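Local coordinates for galactose-binding lectin (Arachis hypogaea, PDB 6VAV), which binds galactose as a homotetrameric legume lectin, with calcium and manganese ions bound beside its carbohydrate site, at residues A[81-86]-A[209-214]; A[69-74]-A[120-125]; A[31-36]-A[215-220]. All coordinates share one frame; numbering follows the deposited sequence.

Interaction 1 of 3, residues A[81-86]-A[209-214]. With QTY (N-[[1-[(3S,3aR,6S,6aR)-6-[4-[[[4-[[(2R,3R,4S,5R,6R)-6-(hydroxymethyl)-3,4,5-tris(oxidanyl)oxan-2-yl]amino]-4-oxidanylidene-butanoyl]amino]methyl]-1,2,3-triazol-1-yl]-2,3,3a,5,6,6a-hexahydrofuro[3,2-b]furan-3-yl]-1,2,3-triazol-4-yl]methyl]-N'-[(2R,3R,4S,5R,6R)-6-(hydroxymethyl)-3,4,5-tris(oxidanyl)oxan-2-yl]butanediamide), chain E.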
loop_
_atom_site.group_PDB
_atom_site.type_symbol
_atom_site.label_atom_id
_atom_site.label_comp_id
_atom_site.label_asym_id
_atom_site.label_seq_id
_atom_site.Cartn_x
_atom_site.Cartn_y
_atom_site.Cartn_z
ATOM N N PRO A 81 27.103 -24.623 13.467
ATOM C CA PRO A 81 26.099 -23.654 12.958
ATOM C C PRO A 81 25.042 -23.383 14.029
ATOM O O PRO A 81 24.109 -24.161 14.208
ATOM C CB PRO A 81 25.522 -24.334 11.703
ATOM C CG PRO A 81 26.364 -25.586 11.481
ATOM C CD PRO A 81 26.966 -25.936 12.811
ATOM N N ALA A 82 25.236 -22.296 14.774
ATOM C CA ALA A 82 24.419 -21.945 15.931
ATOM C C ALA A 82 24.419 -20.400 16.133
ATOM O O ALA A 82 25.311 -19.746 15.593
ATOM C CB ALA A 82 24.975 -22.661 17.183
ATOM N N ASP A 83 23.420 -19.799 16.853
ATOM C CA ASP A 83 22.341 -20.496 17.563
ATOM C C ASP A 83 20.944 -20.326 16.940
ATOM O O ASP A 83 20.027 -21.048 17.329
ATOM C CB ASP A 83 22.307 -20.039 19.013
ATOM C CG ASP A 83 23.312 -20.802 19.839
ATOM O OD1 ASP A 83 24.487 -20.361 19.902
ATOM O OD2 ASP A 83 22.951 -21.881 20.357
ATOM N N GLY A 84 20.811 -19.395 16.000
ATOM C CA GLY A 84 19.534 -19.140 15.339
ATOM C C GLY A 84 19.041 -17.718 15.448
ATOM O O GLY A 84 19.726 -16.847 15.992
ATOM N N ILE A 85 17.826 -17.492 14.936
ATOM C CA ILE A 85 17.176 -16.180 14.869
ATOM C C ILE A 85 15.809 -16.229 15.592
ATOM O O ILE A 85 15.086 -17.217 15.474
ATOM C CB ILE A 85 16.981 -15.764 13.368
ATOM C CG1 ILE A 85 18.317 -15.703 12.580
ATOM C CG2 ILE A 85 16.177 -14.444 13.226
ATOM C CD1 ILE A 85 18.190 -15.586 11.048
ATOM N N ILE A 86 15.447 -15.140 16.289
ATOM C CA ILE A 86 14.143 -14.985 16.904
ATOM C C ILE A 86 13.478 -13.665 16.405
ATOM O O ILE A 86 14.094 -12.601 16.432
ATOM C CB ILE A 86 14.148 -15.093 18.452
ATOM C CG1 ILE A 86 12.661 -15.119 19.003
ATOM C CG2 ILE A 86 15.046 -14.029 19.130
ATOM C CD1 ILE A 86 12.472 -15.437 20.509
ATOM N N SER A 209 22.135 -14.847 18.015
ATOM C CA SER A 209 23.314 -14.935 18.858
ATOM C C SER A 209 24.173 -16.150 18.507
ATOM O O SER A 209 23.767 -17.037 17.751
ATOM C CB SER A 209 22.904 -14.980 20.326
ATOM O OG SER A 209 22.024 -16.064 20.558
ATOM N N GLY A 210 25.377 -16.146 19.061
ATOM C CA GLY A 210 26.345 -17.219 18.929
ATOM C C GLY A 210 27.083 -17.392 20.237
ATOM O O GLY A 210 26.824 -16.662 21.197
ATOM N N SER A 211 27.959 -18.389 20.298
ATOM C CA SER A 211 28.790 -18.643 21.466
ATOM C C SER A 211 30.277 -18.717 21.036
ATOM O O SER A 211 30.636 -18.259 19.941
ATOM C CB SER A 211 28.334 -19.932 22.149
ATOM O OG SER A 211 28.601 -21.000 21.258
ATOM N N LEU A 212 31.134 -19.267 21.891
ATOM C CA LEU A 212 32.562 -19.389 21.553
ATOM C C LEU A 212 32.702 -20.347 20.366
ATOM O O LEU A 212 33.320 -19.987 19.368
ATOM C CB LEU A 212 33.398 -19.856 22.764
ATOM C CG LEU A 212 34.918 -19.890 22.531
ATOM C CD1 LEU A 212 35.672 -19.321 23.726
ATOM C CD2 LEU A 212 35.395 -21.298 22.267
ATOM N N GLY A 213 32.086 -21.520 20.484
ATOM C CA GLY A 213 32.119 -22.545 19.446
ATOM C C GLY A 213 30.947 -22.597 18.480
ATOM O O GLY A 213 31.027 -23.321 17.482
ATOM N N GLY A 214 29.870 -21.847 18.764
ATOM C CA GLY A 214 28.655 -21.836 17.942
ATOM C C GLY A 214 28.488 -20.537 17.193
ATOM O O GLY A 214 28.195 -19.506 17.794
HETATM C C1 QTY E . 27.274 -23.965 23.776
HETATM N N1 QTY E . 28.243 -23.659 24.790
HETATM C C2 QTY E . 26.140 -22.947 23.772
HETATM N N2 QTY E . 32.881 -24.903 24.524
HETATM O O2 QTY E . 25.509 -22.951 25.044
HETATM C C3 QTY E . 25.143 -23.307 22.683
HETATM N N3 QTY E . 33.016 -26.268 20.503
HETATM O O3 QTY E . 24.059 -22.380 22.671
HETATM C C4 QTY E . 25.830 -23.388 21.319
HETATM N N4 QTY E . 34.357 -26.150 20.416
HETATM O O4 QTY E . 26.219 -22.100 20.850
HETATM C C5 QTY E . 27.061 -24.289 21.400
HETATM N N5 QTY E . 34.741 -25.452 21.457
HETATM O O5 QTY E . 27.930 -23.972 22.502
HETATM C C6 QTY E . 27.887 -24.569 20.159
HETATM N N6 QTY E . 34.073 -30.762 17.393
HETATM O O6 QTY E . 28.601 -25.794 20.233
HETATM C C7 QTY E . 29.020 -24.596 25.352
HETATM N N7 QTY E . 34.107 -31.347 18.612
HETATM O O7 QTY E . 28.970 -25.781 25.027
HETATM C C8 QTY E . 29.937 -24.123 26.458
HETATM N N8 QTY E . 34.622 -32.540 18.442
HETATM C C9 QTY E . 31.341 -24.688 26.354
HETATM C C10 QTY E . 32.116 -24.070 25.217
HETATM O O10 QTY E . 32.031 -22.870 24.957
HETATM C C11 QTY E . 33.794 -24.415 23.513
HETATM C C12 QTY E . 33.660 -25.156 22.225
HETATM C C13 QTY E . 32.554 -25.666 21.608
HETATM C C14 QTY E . 32.260 -26.915 19.419
HETATM C C15 QTY E . 32.650 -26.309 18.073
HETATM O O15 QTY E . 33.730 -27.121 17.567
HETATM C C16 QTY E . 33.773 -28.383 18.247
HETATM C C17 QTY E . 33.452 -29.448 17.199
HETATM C C18 QTY E . 31.932 -29.558 17.277
HETATM C C19 QTY E . 32.604 -28.390 19.221
HETATM O O19 QTY E . 31.539 -29.109 18.589
HETATM C C20 QTY E . 34.585 -31.584 16.462
HETATM C C21 QTY E . 34.919 -32.727 17.130
#

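Interaction 2 of 3, residues A[69-74]-A[120-125]. With MN (manganese (II) ion), chain F; CA (calcium ion), chain G; QTY (N-[[1-[(3S,3aR,6S,6aR)-6-[4-[[[4-[[(2R,3R,4S,5R,6R)-6-(hydroxymethyl)-3,4,5-tris(oxidanyl)oxan-2-yl]amino]-4-oxidanylidene-butanoyl]amino]methyl]-1,2,3-triazol-1-yl]-2,3,3a,5,6,6a-hexahydrofuro[3,2-b]furan-3-yl]-1,2,3-triazol-4-yl]methyl]-N'-[(2R,3R,4S,5R,6R)-6-(hydroxymethyl)-3,4,5-tris(oxidanyl)oxan-2-yl]butanediamide), chain E.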
loop_
_atom_site.group_PDB
_atom_site.type_symbol
_atom_site.label_atom_id
_atom_site.label_comp_id
_atom_site.label_asym_id
_atom_site.label_seq_id
_atom_site.Cartn_x
_atom_site.Cartn_y
_atom_site.Cartn_z
ATOM N N PHE A 69 8.572 -11.893 6.485
ATOM C CA PHE A 69 10.000 -11.600 6.448
ATOM C C PHE A 69 10.745 -12.753 5.809
ATOM O O PHE A 69 10.226 -13.876 5.757
ATOM C CB PHE A 69 10.568 -11.276 7.857
ATOM C CG PHE A 69 10.282 -12.294 8.943
ATOM C CD1 PHE A 69 11.140 -13.369 9.158
ATOM C CD2 PHE A 69 9.169 -12.163 9.771
ATOM C CE1 PHE A 69 10.895 -14.289 10.174
ATOM C CE2 PHE A 69 8.921 -13.093 10.783
ATOM C CZ PHE A 69 9.786 -14.147 10.975
ATOM N N SER A 70 11.953 -12.462 5.292
ATOM C CA SER A 70 12.809 -13.469 4.684
ATOM C C SER A 70 14.213 -13.419 5.312
ATOM O O SER A 70 14.794 -12.348 5.469
ATOM C CB SER A 70 12.849 -13.333 3.163
ATOM O OG SER A 70 13.650 -12.257 2.714
ATOM N N PHE A 71 14.710 -14.576 5.719
ATOM C CA PHE A 71 16.021 -14.680 6.351
ATOM C C PHE A 71 16.850 -15.795 5.717
ATOM O O PHE A 71 16.343 -16.622 4.940
ATOM C CB PHE A 71 15.879 -14.896 7.879
ATOM C CG PHE A 71 15.316 -16.238 8.323
ATOM C CD1 PHE A 71 16.113 -17.380 8.328
ATOM C CD2 PHE A 71 13.997 -16.350 8.765
ATOM C CE1 PHE A 71 15.593 -18.616 8.733
ATOM C CE2 PHE A 71 13.482 -17.586 9.188
ATOM C CZ PHE A 71 14.291 -18.702 9.194
ATOM N N GLU A 72 18.131 -15.815 6.090
ATOM C CA GLU A 72 19.087 -16.817 5.651
ATOM C C GLU A 72 20.082 -17.086 6.756
ATOM O O GLU A 72 20.595 -16.155 7.377
ATOM C CB GLU A 72 19.809 -16.339 4.370
ATOM C CG GLU A 72 20.730 -17.386 3.751
ATOM C CD GLU A 72 21.665 -16.904 2.655
ATOM O OE1 GLU A 72 21.253 -16.034 1.852
ATOM O OE2 GLU A 72 22.804 -17.423 2.583
ATOM N N MET A 73 20.334 -18.373 7.017
ATOM C CA MET A 73 21.392 -18.820 7.912
ATOM C C MET A 73 22.372 -19.641 7.078
ATOM O O MET A 73 21.949 -20.459 6.258
ATOM C CB MET A 73 20.864 -19.582 9.130
ATOM C CG MET A 73 20.251 -18.650 10.153
ATOM S SD MET A 73 19.601 -19.470 11.615
ATOM C CE MET A 73 17.970 -19.995 11.038
ATOM N N LYS A 74 23.666 -19.361 7.207
ATOM C CA LYS A 74 24.683 -20.054 6.426
ATOM C C LYS A 74 25.842 -20.496 7.326
ATOM O O LYS A 74 26.315 -19.710 8.148
ATOM C CB LYS A 74 25.176 -19.159 5.278
ATOM C CG LYS A 74 26.110 -19.880 4.311
ATOM C CD LYS A 74 26.051 -19.287 2.925
ATOM C CE LYS A 74 27.360 -18.665 2.502
ATOM N NZ LYS A 74 28.363 -19.673 2.041
ATOM N N VAL A 120 8.853 -15.748 17.928
ATOM C CA VAL A 120 8.874 -16.914 17.056
ATOM C C VAL A 120 10.374 -17.200 16.786
ATOM O O VAL A 120 11.036 -16.406 16.127
ATOM C CB VAL A 120 8.056 -16.707 15.764
ATOM C CG1 VAL A 120 8.087 -17.960 14.888
ATOM C CG2 VAL A 120 6.620 -16.311 16.097
ATOM N N GLU A 121 10.892 -18.312 17.319
ATOM C CA GLU A 121 12.307 -18.655 17.165
ATOM C C GLU A 121 12.539 -19.708 16.083
ATOM O O GLU A 121 11.720 -20.612 15.888
ATOM C CB GLU A 121 12.916 -19.116 18.491
ATOM C CG GLU A 121 12.172 -20.265 19.144
ATOM C CD GLU A 121 13.006 -20.968 20.184
ATOM O OE1 GLU A 121 13.268 -20.375 21.248
ATOM O OE2 GLU A 121 13.389 -22.126 19.927
ATOM N N PHE A 122 13.676 -19.559 15.397
ATOM C CA PHE A 122 14.210 -20.420 14.339
ATOM C C PHE A 122 15.517 -20.930 14.928
ATOM O O PHE A 122 16.569 -20.324 14.761
ATOM C CB PHE A 122 14.353 -19.608 13.039
ATOM C CG PHE A 122 13.014 -19.032 12.619
ATOM C CD1 PHE A 122 12.112 -19.790 11.870
ATOM C CD2 PHE A 122 12.616 -17.768 13.047
ATOM C CE1 PHE A 122 10.845 -19.272 11.527
ATOM C CE2 PHE A 122 11.347 -17.257 12.711
ATOM C CZ PHE A 122 10.472 -18.015 11.963
ATOM N N ASP A 123 15.400 -22.006 15.709
ATOM C CA ASP A 123 16.445 -22.541 16.552
ATOM C C ASP A 123 17.242 -23.688 15.904
ATOM O O ASP A 123 16.675 -24.722 15.556
ATOM C CB ASP A 123 15.788 -22.990 17.850
ATOM C CG ASP A 123 16.774 -23.201 18.981
ATOM O OD1 ASP A 123 18.005 -23.260 18.700
ATOM O OD2 ASP A 123 16.328 -23.264 20.142
ATOM N N THR A 124 18.582 -23.489 15.779
ATOM C CA THR A 124 19.473 -24.422 15.072
ATOM C C THR A 124 20.467 -25.175 15.981
ATOM O O THR A 124 21.385 -25.829 15.464
ATOM C CB THR A 124 20.218 -23.680 13.938
ATOM O OG1 THR A 124 21.269 -22.869 14.456
ATOM C CG2 THR A 124 19.286 -22.820 13.079
ATOM N N TYR A 125 20.260 -25.145 17.311
ATOM C CA TYR A 125 21.126 -25.843 18.278
ATOM C C TYR A 125 20.298 -26.295 19.468
ATOM O O TYR A 125 19.599 -25.479 20.077
ATOM C CB TYR A 125 22.330 -24.965 18.739
ATOM C CG TYR A 125 23.260 -25.718 19.671
ATOM C CD1 TYR A 125 23.000 -25.794 21.038
ATOM C CD2 TYR A 125 24.338 -26.443 19.171
ATOM C CE1 TYR A 125 23.791 -26.564 21.882
ATOM C CE2 TYR A 125 25.163 -27.184 20.016
ATOM C CZ TYR A 125 24.888 -27.235 21.372
ATOM O OH TYR A 125 25.673 -27.967 22.218
HETATM MN MN MN F . 14.594 -23.815 21.006
HETATM CA CA CA G . 18.695 -23.641 21.076
HETATM C C1 QTY E . 27.274 -23.965 23.776
HETATM N N1 QTY E . 28.243 -23.659 24.790
HETATM C C2 QTY E . 26.140 -22.947 23.772
HETATM N N2 QTY E . 32.881 -24.903 24.524
HETATM O O2 QTY E . 25.509 -22.951 25.044
HETATM C C3 QTY E . 25.143 -23.307 22.683
HETATM N N3 QTY E . 33.016 -26.268 20.503
HETATM O O3 QTY E . 24.059 -22.380 22.671
HETATM C C4 QTY E . 25.830 -23.388 21.319
HETATM N N4 QTY E . 34.357 -26.150 20.416
HETATM O O4 QTY E . 26.219 -22.100 20.850
HETATM C C5 QTY E . 27.061 -24.289 21.400
HETATM N N5 QTY E . 34.741 -25.452 21.457
HETATM O O5 QTY E . 27.930 -23.972 22.502
HETATM C C6 QTY E . 27.887 -24.569 20.159
HETATM N N6 QTY E . 34.073 -30.762 17.393
HETATM O O6 QTY E . 28.601 -25.794 20.233
HETATM C C7 QTY E . 29.020 -24.596 25.352
HETATM N N7 QTY E . 34.107 -31.347 18.612
HETATM O O7 QTY E . 28.970 -25.781 25.027
HETATM C C8 QTY E . 29.937 -24.123 26.458
HETATM N N8 QTY E . 34.622 -32.540 18.442
HETATM C C9 QTY E . 31.341 -24.688 26.354
HETATM C C10 QTY E . 32.116 -24.070 25.217
HETATM O O10 QTY E . 32.031 -22.870 24.957
HETATM C C11 QTY E . 33.794 -24.415 23.513
HETATM C C12 QTY E . 33.660 -25.156 22.225
HETATM C C13 QTY E . 32.554 -25.666 21.608
HETATM C C14 QTY E . 32.260 -26.915 19.419
HETATM C C15 QTY E . 32.650 -26.309 18.073
HETATM O O15 QTY E . 33.730 -27.121 17.567
HETATM C C16 QTY E . 33.773 -28.383 18.247
HETATM C C17 QTY E . 33.452 -29.448 17.199
HETATM C C18 QTY E . 31.932 -29.558 17.277
HETATM C C19 QTY E . 32.604 -28.390 19.221
HETATM O O19 QTY E . 31.539 -29.109 18.589
HETATM C C20 QTY E . 34.585 -31.584 16.462
HETATM C C21 QTY E . 34.919 -32.727 17.130
HETATM O O HOH W 1 14.834 -22.056 22.616
HETATM O O HOH W 2 12.706 -24.271 21.922
HETATM O O HOH W 3 20.064 -22.224 20.165
HETATM O O HOH W 4 17.903 -22.091 22.423
#

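Interaction 3 of 3, residues A[31-36]-A[215-220]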
loop_
_atom_site.group_PDB
_atom_site.type_symbol
_atom_site.label_atom_id
_atom_site.label_comp_id
_atom_site.label_asym_id
_atom_site.label_seq_id
_atom_site.Cartn_x
_atom_site.Cartn_y
_atom_site.Cartn_z
ATOM N N ASN A 31 21.310 -6.570 2.989
ATOM C CA ASN A 31 20.960 -7.507 4.064
ATOM C C ASN A 31 21.480 -7.034 5.403
ATOM O O ASN A 31 22.547 -6.409 5.476
ATOM C CB ASN A 31 21.540 -8.906 3.817
ATOM C CG ASN A 31 21.077 -9.700 2.622
ATOM O OD1 ASN A 31 21.617 -10.772 2.347
ATOM N ND2 ASN A 31 20.079 -9.246 1.904
ATOM N N ILE A 32 20.751 -7.369 6.459
ATOM C CA ILE A 32 21.184 -7.137 7.830
ATOM C C ILE A 32 21.911 -8.400 8.269
ATOM O O ILE A 32 21.370 -9.484 8.107
ATOM C CB ILE A 32 19.993 -6.790 8.777
ATOM C CG1 ILE A 32 19.557 -5.319 8.622
ATOM C CG2 ILE A 32 20.344 -7.117 10.251
ATOM C CD1 ILE A 32 18.251 -4.989 9.364
ATOM N N GLN A 33 23.140 -8.273 8.778
ATOM C CA GLN A 33 23.865 -9.408 9.350
ATOM C C GLN A 33 23.816 -9.189 10.858
ATOM O O GLN A 33 24.292 -8.163 11.349
ATOM C CB GLN A 33 25.288 -9.534 8.803
ATOM C CG GLN A 33 25.993 -10.784 9.333
ATOM C CD GLN A 33 27.426 -10.908 8.892
ATOM O OE1 GLN A 33 28.347 -10.970 9.723
ATOM N NE2 GLN A 33 27.641 -11.009 7.585
ATOM N N LEU A 34 23.191 -10.114 11.579
ATOM C CA LEU A 34 22.918 -9.935 12.999
ATOM C C LEU A 34 24.098 -10.282 13.929
ATOM O O LEU A 34 24.252 -9.613 14.951
ATOM C CB LEU A 34 21.659 -10.709 13.409
ATOM C CG LEU A 34 20.301 -10.147 12.950
ATOM C CD1 LEU A 34 19.152 -11.165 13.221
ATOM C CD2 LEU A 34 19.950 -8.844 13.669
ATOM N N THR A 35 24.923 -11.283 13.613
ATOM C CA THR A 35 26.050 -11.575 14.526
ATOM C C THR A 35 27.419 -11.329 13.880
ATOM O O THR A 35 27.568 -11.324 12.653
ATOM C CB THR A 35 25.986 -12.992 15.106
ATOM O OG1 THR A 35 25.942 -13.942 14.044
ATOM C CG2 THR A 35 24.822 -13.181 16.067
ATOM N N ASN A 36 28.410 -11.098 14.744
ATOM C CA ASN A 36 29.821 -10.893 14.388
ATOM C C ASN A 36 30.521 -12.249 14.481
ATOM O O ASN A 36 30.638 -12.806 15.578
ATOM C CB ASN A 36 30.457 -9.858 15.325
ATOM C CG ASN A 36 31.895 -9.484 15.007
ATOM O OD1 ASN A 36 32.704 -10.293 14.533
ATOM N ND2 ASN A 36 32.261 -8.264 15.340
ATOM N N ARG A 215 28.773 -20.546 15.898
ATOM C CA ARG A 215 28.713 -19.336 15.076
ATOM C C ARG A 215 28.245 -19.680 13.689
ATOM O O ARG A 215 28.617 -20.718 13.133
ATOM C CB ARG A 215 30.104 -18.616 14.981
ATOM C CG ARG A 215 30.792 -18.410 16.327
ATOM C CD ARG A 215 32.032 -17.587 16.238
ATOM N NE ARG A 215 32.787 -17.688 17.479
ATOM C CZ ARG A 215 33.960 -17.104 17.693
ATOM N NH1 ARG A 215 34.505 -16.336 16.762
ATOM N NH2 ARG A 215 34.577 -17.254 18.852
ATOM N N GLN A 216 27.444 -18.787 13.124
ATOM C CA GLN A 216 26.942 -18.890 11.754
ATOM C C GLN A 216 26.526 -17.524 11.269
ATOM O O GLN A 216 26.333 -16.608 12.075
ATOM C CB GLN A 216 25.783 -19.911 11.631
ATOM C CG GLN A 216 24.488 -19.481 12.315
ATOM C CD GLN A 216 23.457 -20.567 12.481
ATOM O OE1 GLN A 216 22.564 -20.483 13.337
ATOM N NE2 GLN A 216 23.539 -21.607 11.665
ATOM N N ILE A 217 26.384 -17.386 9.950
ATOM C CA ILE A 217 25.898 -16.160 9.337
ATOM C C ILE A 217 24.355 -16.121 9.562
ATOM O O ILE A 217 23.675 -17.109 9.250
ATOM C CB ILE A 217 26.285 -16.106 7.837
ATOM C CG1 ILE A 217 27.827 -16.058 7.655
ATOM C CG2 ILE A 217 25.639 -14.903 7.160
ATOM C CD1 ILE A 217 28.325 -16.527 6.270
ATOM N N HIS A 218 23.846 -15.037 10.191
ATOM C CA HIS A 218 22.397 -14.804 10.445
ATOM C C HIS A 218 22.001 -13.557 9.683
ATOM O O HIS A 218 22.449 -12.455 10.041
ATOM C CB HIS A 218 22.081 -14.631 11.947
ATOM C CG HIS A 218 22.468 -15.758 12.858
ATOM N ND1 HIS A 218 23.611 -15.681 13.657
ATOM C CD2 HIS A 218 21.803 -16.897 13.159
ATOM C CE1 HIS A 218 23.606 -16.781 14.391
ATOM N NE2 HIS A 218 22.537 -17.545 14.126
ATOM N N LEU A 219 21.210 -13.723 8.598
ATOM C CA LEU A 219 20.832 -12.608 7.738
ATOM C C LEU A 219 19.323 -12.329 7.707
ATOM O O LEU A 219 18.541 -13.260 7.588
ATOM C CB LEU A 219 21.286 -12.868 6.282
ATOM C CG LEU A 219 22.795 -13.085 6.028
ATOM C CD1 LEU A 219 23.025 -13.620 4.638
ATOM C CD2 LEU A 219 23.592 -11.814 6.252
ATOM N N ILE A 220 18.944 -11.048 7.776
ATOM C CA ILE A 220 17.568 -10.587 7.575
ATOM C C ILE A 220 17.572 -9.909 6.197
ATOM O O ILE A 220 18.313 -8.936 5.992
ATOM C CB ILE A 220 16.972 -9.688 8.705
ATOM C CG1 ILE A 220 17.109 -10.321 10.123
ATOM C CG2 ILE A 220 15.505 -9.298 8.385
ATOM C CD1 ILE A 220 16.482 -11.732 10.406
HETATM O O HOH W 5 25.690 -13.189 11.493
HETATM O O HOH W 6 27.146 -16.271 14.776
#

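Interaction 1 of 3, residues A[81-86]-A[209-214]
Asp83 lies over the backbone of 209-214, its CB 3.6 Å from Ser209 O and its OD1 3.8 Å from Gly210 CA. Asp83 N donates to Ser209 O at 2.9 Å. A cis peptide bond links Ala82 to Asp83; as in other legume lectins, this cis bond probably sets the direction of the Asp83 side chain, whose carboxylate meets the galactose of QTY. Its CG, anti to the carbonyl carbon (chi1 -83°), carries the carboxylate to the sugar, where OD1 accepts from QTY O4 and OD2 from QTY O3, each at 2.6 Å.

Across the site, the 209-214 loop folds back on itself. Ser211 N binds Gly214 O, and Gly214 N donates to Ser211 OG in an ST motif, consistent with holding the hydroxyl where it lies, 2.7 Å from QTY O4. Gly214 has no side chain, so its CA can settle 3.8 Å from Ala82 CB and also lie against QTY C6. Ser209 OG points elsewhere, bonded to Gly103 O, while Asp80 and Asn127 add further hydrogen bonds to QTY.

O4 thus sits between a carboxylate oxygen and a serine hydroxyl, and the carboxylate reads neighbouring hydroxyls O3 and O4 together, a chemistry consistent with recognition of galactose.

Interaction 2 of 3, residues A[69-74]-A[120-125]
Phe122 packs against Phe69 and Phe71, which stand next to each other on the facing strand, where the two sheets of the legume-lectin jelly roll, a beta sandwich, pack face to face. Strands 69-74 and 120-123 belong to opposite sheets; their axes pass 10.6 Å apart at 26°, and the contact is made mainly by side chains, without a hydrogen bond between the two segments. Phe71 turns its edge to one face of Phe122 in an edge-to-face pair, centroids 4.8 Å apart and planes at 54°, with Phe71 CE2 above the centre of the Phe122 ring. Phe69 comes from the opposite direction to Phe122 and receives Phe122 CE2 at its own rim, near the ring plane, 3.9 Å from Phe69 CZ. Val163 of strand 159-168 touches all three rings.

Farther along, Met73 and Thr124 reach toward each other tip to tip, Met73 SD 3.7 Å from Thr124 CG2. A bend at the end of the methionine (chi3 -83°) swings CE toward that same methyl and toward Phe122 CB. The hydroxyl of Thr124 is used differently, bonded to Gln216 OE1 and Pro81 O.

On the reverse side of strand 120-123 the chemistry becomes polar. Glu121 and Asp123 bind manganese together with Asp132, His137 and two waters, and Tyr125 lays one ring face against the sugar of QTY while its carbonyl oxygen binds calcium. Asp123 OD1, a calcium ligand, also accepts from Tyr125 N, closing an Asx turn, and Asp123 OD2 bridges the two metals, 2.0 Å from manganese and 2.6 Å from calcium.

Interaction 3 of 3, residues A[31-36]-A[215-220]
Segments 31-36 and 215-220 run antiparallel, Ile32 and Ile220 forming a hydrogen-bonded pair, with both bonds 2.9 Å long, and Gln33 and Leu219 the non-hydrogen-bonded pair next to it. Leu34 N continues the ladder to His218 O, 2.9 Å away. Beyond this the backbones diverge, and water takes over: one molecule joins Thr35 O and Thr35 OG1 to His218 N, a second joins Thr35 OG1 to Gln216 N.

Thr35 OG1 also meets the imidazole of His218 at its edge, close to the ring plane, in a hydrogen bond of 2.9 Å to ND1. The hydroxyl is thus gripped by the ring and two waters. Gln216 CG rests over one face of that ring, toward its rim.

On one face of the sheet Ile32 and Ile220 stand side by side; on the other, Leu219 CD2 lies 3.8 Å from Gln33 CB. Leu34 CD1 reaches Ile220 CG1 at 3.8 Å; Leu34 CG, beside its own backbone N (chi1 -73°), carries CD1 there. A polar atom, Asn31 OD1, lies beside Leu219 CD1.

Strand 216-229 pairs with strand 64-75 along its other edge and with 32-33 along this one, in one sheet, while Leu34 and Ile220 pack inward on Phe206 of strand 201-209, in the facing sheet, and Leu34 also meets Val46 of strand 43-53.

The centres of the three contacts lie about 10 Å from one another, and together they span the sandwich. Interaction 3 joins strands of one sheet, interaction 1 lies at the end of the other, where strand 84-91 starts and strand 201-209 ends, next to the sugar site, and interaction 2 packs the two sheets together. Along the chain, 31-36 comes first and 215-220 last; the segments of interactions 1 and 2 alternate between them. Direct bonds tie the contacts together: Ile85 O to Phe122 N, Gly84 N to His218 NE2, Glu72 O to Leu219 N. These bonds connect the segments that carry the sugar and metal ligands with strands of both sheets.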